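Local coordinates for protein alpha-amylase (Eisenia fetida, PDB 6M4K) that probably catalyses the internal hydrolysis of alpha-1,4-glucosidic linkages in starch-like polysaccharides, as a cold-active family 13 glycoside hydrolase, at residues A[344-349]-A[362-367]. Residues are numbered along the deposited sequence; the frame is centred on the assembly and turned at random. Where two conformers were deposited one is given.
Sequences SSYNWP and VGPPTN. With SO4 (sulfate ion), chain E.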
ATOM      1  N   SER A 344      -2.698   4.442   5.061  1.00 12.63           N
ATOM      2  CA  SER A 344      -3.512   5.203   6.003  1.00 13.11           C
ATOM      3  C   SER A 344      -3.354   4.561   7.373  1.00 13.53           C
ATOM      4  O   SER A 344      -3.687   3.385   7.553  1.00 13.19           O
ATOM      5  CB  SER A 344      -4.983   5.262   5.577  1.00 14.65           C
ATOM      6  OG  SER A 344      -5.646   6.306   6.276  1.00 14.70           O
ATOM      7  N   SER A 345      -2.829   5.336   8.326  1.00 12.89           N
ATOM      8  CA  SER A 345      -2.249   4.793   9.549  1.00 12.44           C
ATOM      9  C   SER A 345      -3.031   5.171  10.800  1.00 13.18           C
ATOM     10  O   SER A 345      -3.869   6.079  10.805  1.00 13.13           O
ATOM     11  CB  SER A 345      -0.829   5.332   9.736  1.00 13.54           C
ATOM     12  OG  SER A 345      -0.060   5.159   8.563  1.00 13.43           O
ATOM     13  N   TYR A 346      -2.674   4.488  11.886  1.00 13.66           N
ATOM     14  CA  TYR A 346      -3.029   4.943  13.217  1.00 12.95           C
ATOM     15  C   TYR A 346      -1.765   5.286  14.000  1.00 14.50           C
ATOM     16  O   TYR A 346      -0.673   4.792  13.723  1.00 14.65           O
ATOM     17  CB  TYR A 346      -3.880   3.906  13.957  1.00 14.22           C
ATOM     18  CG  TYR A 346      -3.249   2.541  14.186  1.00 13.80           C
ATOM     19  CD1 TYR A 346      -2.326   2.351  15.212  1.00 14.73           C
ATOM     20  CD2 TYR A 346      -3.607   1.434  13.412  1.00 14.45           C
ATOM     21  CE1 TYR A 346      -1.769   1.115  15.451  1.00 13.89           C
ATOM     22  CE2 TYR A 346      -3.054   0.187  13.649  1.00 13.11           C
ATOM     23  CZ  TYR A 346      -2.137   0.026  14.674  1.00 12.91           C
ATOM     24  OH  TYR A 346      -1.610  -1.215  14.916  1.00 14.05           O
ATOM     25  N   ASN A 347      -1.939   6.137  15.010  1.00 15.13           N
ATOM     26  CA  ASN A 347      -0.848   6.515  15.896  1.00 15.21           C
ATOM     27  C   ASN A 347      -0.622   5.438  16.950  1.00 13.55           C
ATOM     28  O   ASN A 347      -1.542   4.730  17.359  1.00 14.58           O
ATOM     29  CB  ASN A 347      -1.200   7.843  16.569  1.00 17.07           C
ATOM     30  CG  ASN A 347       0.019   8.604  17.055  1.00 18.64           C
ATOM     31  OD1 ASN A 347       1.155   8.199  16.839  1.00 17.59           O
ATOM     32  ND2 ASN A 347      -0.226   9.736  17.707  1.00 21.69           N
ATOM     33  N   TRP A 348       0.618   5.324  17.393  1.00 13.90           N
ATOM     34  CA  TRP A 348       0.960   4.403  18.464  1.00 15.13           C
ATOM     35  C   TRP A 348       2.203   4.944  19.146  1.00 15.18           C
ATOM     36  O   TRP A 348       2.884   5.817  18.596  1.00 14.79           O
ATOM     37  CB  TRP A 348       1.182   2.973  17.936  1.00 15.85           C
ATOM     38  CG  TRP A 348       2.544   2.713  17.336  1.00 13.90           C
ATOM     39  CD1 TRP A 348       3.628   2.145  17.961  1.00 14.41           C
ATOM     40  CD2 TRP A 348       2.963   2.992  15.989  1.00 14.15           C
ATOM     41  NE1 TRP A 348       4.690   2.060  17.084  1.00 14.65           N
ATOM     42  CE2 TRP A 348       4.307   2.577  15.872  1.00 14.63           C
ATOM     43  CE3 TRP A 348       2.328   3.551  14.869  1.00 13.06           C
ATOM     44  CZ2 TRP A 348       5.025   2.705  14.689  1.00 16.41           C
ATOM     45  CZ3 TRP A 348       3.052   3.671  13.686  1.00 14.97           C
ATOM     46  CH2 TRP A 348       4.385   3.254  13.614  1.00 16.24           C
ATOM     47  N   PRO A 349       2.507   4.478  20.403  1.00 15.91           N
ATOM     48  CA  PRO A 349       3.650   5.071  21.128  1.00 14.26           C
ATOM     49  C   PRO A 349       4.988   4.530  20.642  1.00 16.22           C
ATOM     50  O   PRO A 349       5.707   3.800  21.343  1.00 15.72           O
ATOM     51  CB  PRO A 349       3.345   4.686  22.581  1.00 15.70           C
ATOM     52  CG  PRO A 349       2.658   3.368  22.455  1.00 16.20           C
ATOM     53  CD  PRO A 349       1.772   3.506  21.233  1.00 16.04           C
ATOM     54  N   VAL A 362       1.842  -2.606  19.026  1.00 12.91           N
ATOM     55  CA  VAL A 362       0.590  -2.029  19.491  1.00 15.31           C
ATOM     56  C   VAL A 362      -0.428  -2.020  18.361  1.00 13.66           C
ATOM     57  O   VAL A 362      -0.127  -1.611  17.231  1.00 13.64           O
ATOM     58  CB  VAL A 362       0.840  -0.631  20.076  1.00 13.84           C
ATOM     59  CG1 VAL A 362      -0.475   0.079  20.346  1.00 15.56           C
ATOM     60  CG2 VAL A 362       1.669  -0.738  21.373  1.00 15.30           C
ATOM     61  N   GLY A 363      -1.631  -2.503  18.660  1.00 13.66           N
ATOM     62  CA  GLY A 363      -2.723  -2.543  17.719  1.00 14.54           C
ATOM     63  C   GLY A 363      -3.426  -1.213  17.553  1.00 15.10           C
ATOM     64  O   GLY A 363      -3.004  -0.176  18.080  1.00 14.95           O
ATOM     65  N   PRO A 364      -4.520  -1.216  16.800  1.00 13.71           N
ATOM     66  CA  PRO A 364      -5.220   0.022  16.483  1.00 13.53           C
ATOM     67  C   PRO A 364      -5.855   0.645  17.714  1.00 14.72           C
ATOM     68  O   PRO A 364      -5.943   0.007  18.776  1.00 14.75           O
ATOM     69  CB  PRO A 364      -6.305  -0.447  15.495  1.00 14.45           C
ATOM     70  CG  PRO A 364      -6.533  -1.856  15.852  1.00 15.24           C
ATOM     71  CD  PRO A 364      -5.187  -2.387  16.213  1.00 14.57           C
ATOM     72  N   PRO A 365      -6.310   1.894  17.590  1.00 14.01           N
ATOM     73  CA  PRO A 365      -7.024   2.551  18.696  1.00 16.62           C
ATOM     74  C   PRO A 365      -8.146   1.676  19.225  1.00 17.08           C
ATOM     75  O   PRO A 365      -8.980   1.159  18.472  1.00 15.13           O
ATOM     76  CB  PRO A 365      -7.554   3.834  18.047  1.00 17.14           C
ATOM     77  CG  PRO A 365      -6.529   4.154  16.977  1.00 16.50           C
ATOM     78  CD  PRO A 365      -6.149   2.790  16.429  1.00 16.69           C
ATOM     79  N   THR A 366      -8.156   1.503  20.541  1.00 16.92           N
ATOM     80  CA  THR A 366      -8.998   0.506  21.169  1.00 16.05           C
ATOM     81  C   THR A 366      -9.405   0.993  22.550  1.00 17.45           C
ATOM     82  O   THR A 366      -8.671   1.740  23.207  1.00 18.61           O
ATOM     83  CB  THR A 366      -8.254  -0.839  21.286  1.00 17.23           C
ATOM     84  OG1 THR A 366      -9.118  -1.837  21.839  1.00 17.05           O
ATOM     85  CG2 THR A 366      -6.998  -0.714  22.162  1.00 18.77           C
ATOM     86  N   ASN A 367     -10.586   0.609  22.975  0.50 16.67           N
ATOM     87  CA  ASN A 367     -10.917   0.852  24.368  0.50 18.17           C
ATOM     88  C   ASN A 367     -10.467  -0.293  25.255  0.50 18.97           C
ATOM     89  O   ASN A 367     -10.593  -0.204  26.480  0.50 17.31           O
ATOM     90  CB  ASN A 367     -12.407   1.146  24.517  0.50 20.12           C
ATOM     91  CG  ASN A 367     -12.782   2.473  23.906  0.50 17.53           C
ATOM     92  OD1 ASN A 367     -12.000   3.423  23.946  0.50 21.22           O
ATOM     93  ND2 ASN A 367     -13.968   2.545  23.314  0.50 23.13           N
TER
HETATM   94  S   SO4 E 604     -15.661   4.585  20.131  0.80 30.01           S
HETATM   95  O1  SO4 E 604     -14.492   5.453  20.112  0.80 28.12           O
HETATM   96  O2  SO4 E 604     -15.717   3.735  18.943  0.80 25.79           O
HETATM   97  O3  SO4 E 604     -16.863   5.415  20.190  0.80 38.73           O
HETATM   98  O4  SO4 E 604     -15.601   3.730  21.312  0.80 36.37           O
HETATM   99  O   HOH W   1      -3.028   2.614  18.509  1.00 17.96           O
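With CG of Tyr346 set between its own backbone N and carbonyl carbon (chi1 61°) and the ring plane turned nearly square to the CA-CB-CG plane, the phenol lays one face against the Gly363-Pro364 backbone, under Pro364 N and CA. Pro364 presents its CA over the middle of the ring, 3.5 Å from the centroid and 9° off the normal, a CH-pi contact that the Pro364 CB extends toward CE2. At the near end of the side chain, CD of Pro365 packs 3.5 Å from Tyr346 CB; at the far end, the phenol OH donates to the Val362 carbonyl oxygen, an O-to-O distance of 2.8 Å. That acceptor lies at the ring edge, close to its plane, and the hydroxyl approaches in the carbonyl plane on a lone pair, at a C=O...O angle of 133°. Beyond it, Val362 CG1 rests 4.1 Å from Trp348 CB and touches Pro349 CD, while the indole NE1 is hydrogen-bonded to Asp357. A water lies 2.8 Å from both Asn347 O and Gly363 O, within hydrogen-bonding reach of each carbonyl. The ring of Tyr346 also meets that of Phe23, the two planes almost parallel. Replacing Tyr346 by an alanine would probably leave Val362 O without its hydroxyl donor and open a gap beneath Pro364. The contact thus joins the loop leaving strand 339-344, the eighth of the TIM barrel, to the proline-bearing segment 362-367 later in the chain. Pro364 and Pro365 have no backbone N-H to donate, and they meet the tyrosine through CH-pi and apolar contacts; the polar links are the phenol bond to Val362 O and the water between the carbonyls of Asn347 and Gly363.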